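Local coordinates for protein Ac-ASP-7 (Ancylostoma caninum, PDB 3S6S) that is of unknown function but, as a secreted hookworm protein of the SCP/TAPS (CAP) family, probably acts at the interface between parasite and host, at residues A[68-72]-A[73-77]; A[106-109]-A[110-113]. One frame throughout, in Å; residues are numbered along the deposited sequence.

Interaction 1 of 2, residues A[68-72]-A[73-77]; sequences GYADL and HHRGV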
loop_
_atom_site.group_PDB
_atom_site.type_symbol
_atom_site.label_atom_id
_atom_site.label_comp_id
_atom_site.label_asym_id
_atom_site.label_seq_id
_atom_site.Cartn_x
_atom_site.Cartn_y
_atom_site.Cartn_z
ATOM N N GLY A 68 -11.486 -9.131 10.932
ATOM C CA GLY A 68 -11.059 -8.702 12.246
ATOM C C GLY A 68 -9.665 -9.200 12.578
ATOM O O GLY A 68 -9.011 -8.662 13.481
ATOM N N TYR A 69 -9.214 -10.222 11.846
ATOM C CA TYR A 69 -7.891 -10.819 12.066
ATOM C C TYR A 69 -6.779 -9.776 12.099
ATOM O O TYR A 69 -5.955 -9.770 13.010
ATOM C CB TYR A 69 -7.559 -11.900 11.015
ATOM C CG TYR A 69 -6.142 -12.414 11.138
ATOM C CD1 TYR A 69 -5.851 -13.548 11.902
ATOM C CD2 TYR A 69 -5.089 -11.746 10.520
ATOM C CE1 TYR A 69 -4.541 -14.005 12.045
ATOM C CE2 TYR A 69 -3.780 -12.187 10.656
ATOM C CZ TYR A 69 -3.509 -13.318 11.418
ATOM O OH TYR A 69 -2.202 -13.759 11.539
ATOM N N ALA A 70 -6.762 -8.882 11.117
ATOM C CA ALA A 70 -5.649 -7.934 10.987
ATOM C C ALA A 70 -5.620 -6.889 12.108
ATOM O O ALA A 70 -4.567 -6.562 12.652
ATOM C CB ALA A 70 -5.672 -7.259 9.610
ATOM N N ASP A 71 -6.789 -6.367 12.445
ATOM C CA ASP A 71 -6.892 -5.441 13.559
ATOM C C ASP A 71 -6.302 -6.028 14.848
ATOM O O ASP A 71 -5.670 -5.322 15.615
ATOM C CB ASP A 71 -8.341 -5.003 13.784
ATOM C CG ASP A 71 -8.452 -3.937 14.854
ATOM O OD1 ASP A 71 -7.779 -2.892 14.695
ATOM O OD2 ASP A 71 -9.175 -4.152 15.861
ATOM N N LEU A 72 -6.491 -7.326 15.066
ATOM C CA LEU A 72 -5.904 -7.994 16.227
ATOM C C LEU A 72 -4.387 -7.935 16.242
ATOM O O LEU A 72 -3.768 -7.961 17.307
ATOM C CB LEU A 72 -6.320 -9.463 16.283
ATOM C CG LEU A 72 -7.758 -9.726 16.688
ATOM C CD1 LEU A 72 -7.866 -11.166 17.088
ATOM C CD2 LEU A 72 -8.143 -8.808 17.837
ATOM N N HIS A 73 -3.793 -7.897 15.055
ATOM C CA HIS A 73 -2.349 -7.787 14.944
ATOM C C HIS A 73 -1.926 -6.332 14.737
ATOM O O HIS A 73 -0.779 -6.051 14.393
ATOM C CB HIS A 73 -1.835 -8.716 13.836
ATOM C CG HIS A 73 -2.141 -10.164 14.086
ATOM N ND1 HIS A 73 -1.251 -11.023 14.696
ATOM C CD2 HIS A 73 -3.255 -10.894 13.842
ATOM C CE1 HIS A 73 -1.793 -12.224 14.792
ATOM N NE2 HIS A 73 -3.011 -12.172 14.282
ATOM N N HIS A 74 -2.868 -5.413 14.955
ATOM C CA HIS A 74 -2.575 -3.980 14.961
ATOM C C HIS A 74 -2.102 -3.467 13.617
ATOM O O HIS A 74 -1.184 -2.640 13.539
ATOM C CB HIS A 74 -1.561 -3.649 16.054
ATOM C CG HIS A 74 -2.060 -3.962 17.431
ATOM N ND1 HIS A 74 -1.659 -5.080 18.131
ATOM C CD2 HIS A 74 -2.966 -3.325 18.213
ATOM C CE1 HIS A 74 -2.286 -5.110 19.293
ATOM N NE2 HIS A 74 -3.083 -4.058 19.367
ATOM N N ARG A 75 -2.758 -3.953 12.569
ATOM C CA ARG A 75 -2.448 -3.571 11.202
ATOM C C ARG A 75 -3.444 -2.559 10.667
ATOM O O ARG A 75 -4.537 -2.412 11.197
ATOM C CB ARG A 75 -2.498 -4.803 10.290
ATOM C CG ARG A 75 -1.707 -5.979 10.787
ATOM C CD ARG A 75 -0.245 -5.626 10.869
ATOM N NE ARG A 75 0.576 -6.829 10.874
ATOM C CZ ARG A 75 1.847 -6.858 11.264
ATOM N NH1 ARG A 75 2.438 -5.750 11.701
ATOM N NH2 ARG A 75 2.527 -7.993 11.220
ATOM N N GLY A 76 -3.063 -1.885 9.587
ATOM C CA GLY A 76 -4.013 -1.126 8.804
ATOM C C GLY A 76 -4.619 -2.085 7.789
ATOM O O GLY A 76 -3.994 -3.090 7.429
ATOM N N VAL A 77 -5.836 -1.783 7.341
ATOM C CA VAL A 77 -6.533 -2.629 6.391
ATOM C C VAL A 77 -7.251 -1.763 5.366
ATOM O O VAL A 77 -7.849 -0.745 5.720
ATOM C CB VAL A 77 -7.584 -3.537 7.089
ATOM C CG1 VAL A 77 -8.267 -4.461 6.070
ATOM C CG2 VAL A 77 -6.948 -4.354 8.197
#
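The short, weakly bonded helix 69-72 ends in a Schellman motif: R75 N donates to A70 O at 3.2 Å and H74 N to D71 O at 2.9 Å, with H74 at positive phi (64°) as the C-prime residue. A second donor, H73 N, also bonds A70 O, and it reaches that oxygen from the face of the carbonyl plane opposite to R75 N, so one acceptor is gripped from both sides.

Beside this turn the imidazole of H73 lies across one face of the Y69 ring. The two planes are inclined at 34°, neither stacked nor edge-to-face, and the overlap falls toward the phenol end, where H73 NE2 comes 3.1 Å from Y69 CZ. Y69 O lies in the plane of the imidazole at its edge, 3.0 Å from H73 CD2. With Y69 CG anti to the backbone N (chi1 174°), the phenol offers a face to the imidazole.

On another side of the turn A70 CB meets V77 CG2 at 3.5 Å and R75 CB more loosely; V139 of strand 133-140 adjoins A70 and R75. R75 bends at chi2 and sends its guanidinium away to a salt bridge with E59. The carbonyls of A70 and D71 are taken up by the turn, and the carboxylate of E63 accepts from G68 N and A70 N, so both the entry to the helix and its exit are held by hydrogen bonds.

Interaction 2 of 2, residues A[106-109]-A[110-113]; sequences MRQV and VYPK
M106 and V110 are joined by an alpha-type backbone bond at the end of helix 103-110, V110 N to M106 O at 3.0 Å, weak because it is strongly bent (122°). V110 CB accompanies it, 3.1 Å from M106 O. One residue on, Y111 N turns to Q108 O at 3.3 Å, a straighter but also weak bond spanning three residues, and Y111 CB rests against R107 O at 3.5 Å and against Q108 O. P112 has no N-H to carry the pattern further.

Among the apolar contacts, V110 CG2 and V109 CG1 lie 4.3 Å apart. These valines, with M106, face helices 16-34 and 88-99: V110 meets L29 and I33, V109 meets H26 and F99. This is the C-terminal end of a helix buried in the alpha-beta-alpha sandwich of the CAP fold, before the chain enters strand 116-123. R30 of helix 16-34 donates to V109 O and Y111 O, and its charge would probably favour the carboxyl end of the helix.

The polar and aromatic contacts lie on another side. The Y111 ring swings opposite its own amide nitrogen (chi1 -177°) and extends past Q108. The amide NE2 of Q108 sits near the ring plane, 4.5 Å from Y111 CD1, and bonds K142 O; Y111 OH is held by E148 and K142.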
loop_
_atom_site.group_PDB
_atom_site.type_symbol
_atom_site.label_atom_id
_atom_site.label_comp_id
_atom_site.label_asym_id
_atom_site.label_seq_id
_atom_site.Cartn_x
_atom_site.Cartn_y
_atom_site.Cartn_z
ATOM N N MET A 106 -8.085 5.780 0.989
ATOM C CA MET A 106 -6.873 6.408 0.493
ATOM C C MET A 106 -5.993 6.972 1.610
ATOM O O MET A 106 -4.782 7.050 1.450
ATOM C CB MET A 106 -7.195 7.469 -0.557
ATOM C CG MET A 106 -7.726 6.890 -1.869
ATOM S SD MET A 106 -6.552 5.804 -2.726
ATOM C CE MET A 106 -7.191 4.224 -2.270
ATOM N N ARG A 107 -6.590 7.354 2.738
ATOM C CA ARG A 107 -5.798 7.742 3.901
ATOM C C ARG A 107 -4.765 6.686 4.276
ATOM O O ARG A 107 -3.618 7.018 4.580
ATOM C CB ARG A 107 -6.678 7.990 5.117
ATOM C CG ARG A 107 -7.158 9.396 5.265
ATOM C CD ARG A 107 -7.682 9.572 6.681
ATOM N NE ARG A 107 -6.723 10.295 7.494
ATOM C CZ ARG A 107 -6.345 9.930 8.706
ATOM N NH1 ARG A 107 -6.869 8.835 9.262
ATOM N NH2 ARG A 107 -5.455 10.675 9.362
ATOM N N GLN A 108 -5.174 5.419 4.281
ATOM C CA GLN A 108 -4.234 4.345 4.583
ATOM C C GLN A 108 -3.192 4.172 3.469
ATOM O O GLN A 108 -1.991 4.094 3.729
ATOM C CB GLN A 108 -4.976 3.035 4.828
ATOM C CG GLN A 108 -4.050 1.855 5.034
ATOM C CD GLN A 108 -3.273 1.935 6.343
ATOM O OE1 GLN A 108 -3.831 1.711 7.432
ATOM N NE2 GLN A 108 -1.973 2.255 6.247
ATOM N N VAL A 109 -3.669 4.128 2.228
ATOM C CA VAL A 109 -2.833 3.924 1.050
ATOM C C VAL A 109 -1.662 4.896 1.013
ATOM O O VAL A 109 -0.552 4.577 0.580
ATOM C CB VAL A 109 -3.676 4.147 -0.222
ATOM C CG1 VAL A 109 -2.790 4.194 -1.477
ATOM C CG2 VAL A 109 -4.749 3.065 -0.324
ATOM N N VAL A 110 -1.916 6.075 1.539
ATOM C CA VAL A 110 -1.115 7.248 1.251
ATOM C C VAL A 110 -0.315 7.751 2.479
ATOM O O VAL A 110 0.503 8.661 2.363
ATOM C CB VAL A 110 -2.086 8.303 0.639
ATOM C CG1 VAL A 110 -2.038 9.647 1.337
ATOM C CG2 VAL A 110 -1.911 8.370 -0.871
ATOM N N TYR A 111 -0.550 7.113 3.631
ATOM C CA TYR A 111 0.084 7.422 4.912
ATOM C C TYR A 111 1.599 7.273 4.835
ATOM O O TYR A 111 2.102 6.161 4.701
ATOM C CB TYR A 111 -0.464 6.461 5.979
ATOM C CG TYR A 111 0.033 6.681 7.389
ATOM C CD1 TYR A 111 0.194 5.615 8.258
ATOM C CD2 TYR A 111 0.310 7.960 7.866
ATOM C CE1 TYR A 111 0.638 5.811 9.561
ATOM C CE2 TYR A 111 0.758 8.165 9.153
ATOM C CZ TYR A 111 0.922 7.089 9.995
ATOM O OH TYR A 111 1.355 7.292 11.285
ATOM N N PRO A 112 2.337 8.394 4.939
ATOM C CA PRO A 112 3.794 8.403 4.706
ATOM C C PRO A 112 4.609 7.525 5.655
ATOM O O PRO A 112 5.753 7.229 5.339
ATOM C CB PRO A 112 4.170 9.877 4.891
ATOM C CG PRO A 112 2.898 10.628 4.622
ATOM C CD PRO A 112 1.805 9.749 5.162
ATOM N N LYS A 113 4.028 7.082 6.769
ATOM C CA LYS A 113 4.789 6.316 7.760
ATOM C C LYS A 113 4.508 4.815 7.743
ATOM O O LYS A 113 5.100 4.056 8.516
ATOM C CB LYS A 113 4.594 6.895 9.161
ATOM C CG LYS A 113 5.094 8.324 9.264
ATOM C CD LYS A 113 4.894 8.951 10.646
ATOM C CE LYS A 113 5.499 10.366 10.659
ATOM N NZ LYS A 113 5.237 11.071 11.934
#

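Interaction 1 closes before interaction 2 opens, and helix 88-99 lies between them along the chain. Their centres are about 16 Å apart, yet the two meet directly, Q108 OE1 packing 3.2 Å from G76 CA. Strand 133-140 also connects them: G76 bonds to the backbone of Y140, while Q108 and V109 of helix 103-110 pack on the same tyrosine. Interaction 1 is a surface turn leading from helix 69-72 into strand 76-83, an outermost strand of the mixed sheet; interaction 2 is a buried helix end nearer the centre of the chain. The Q108 contact thus sets the start of that edge strand against the end of helix 103-110.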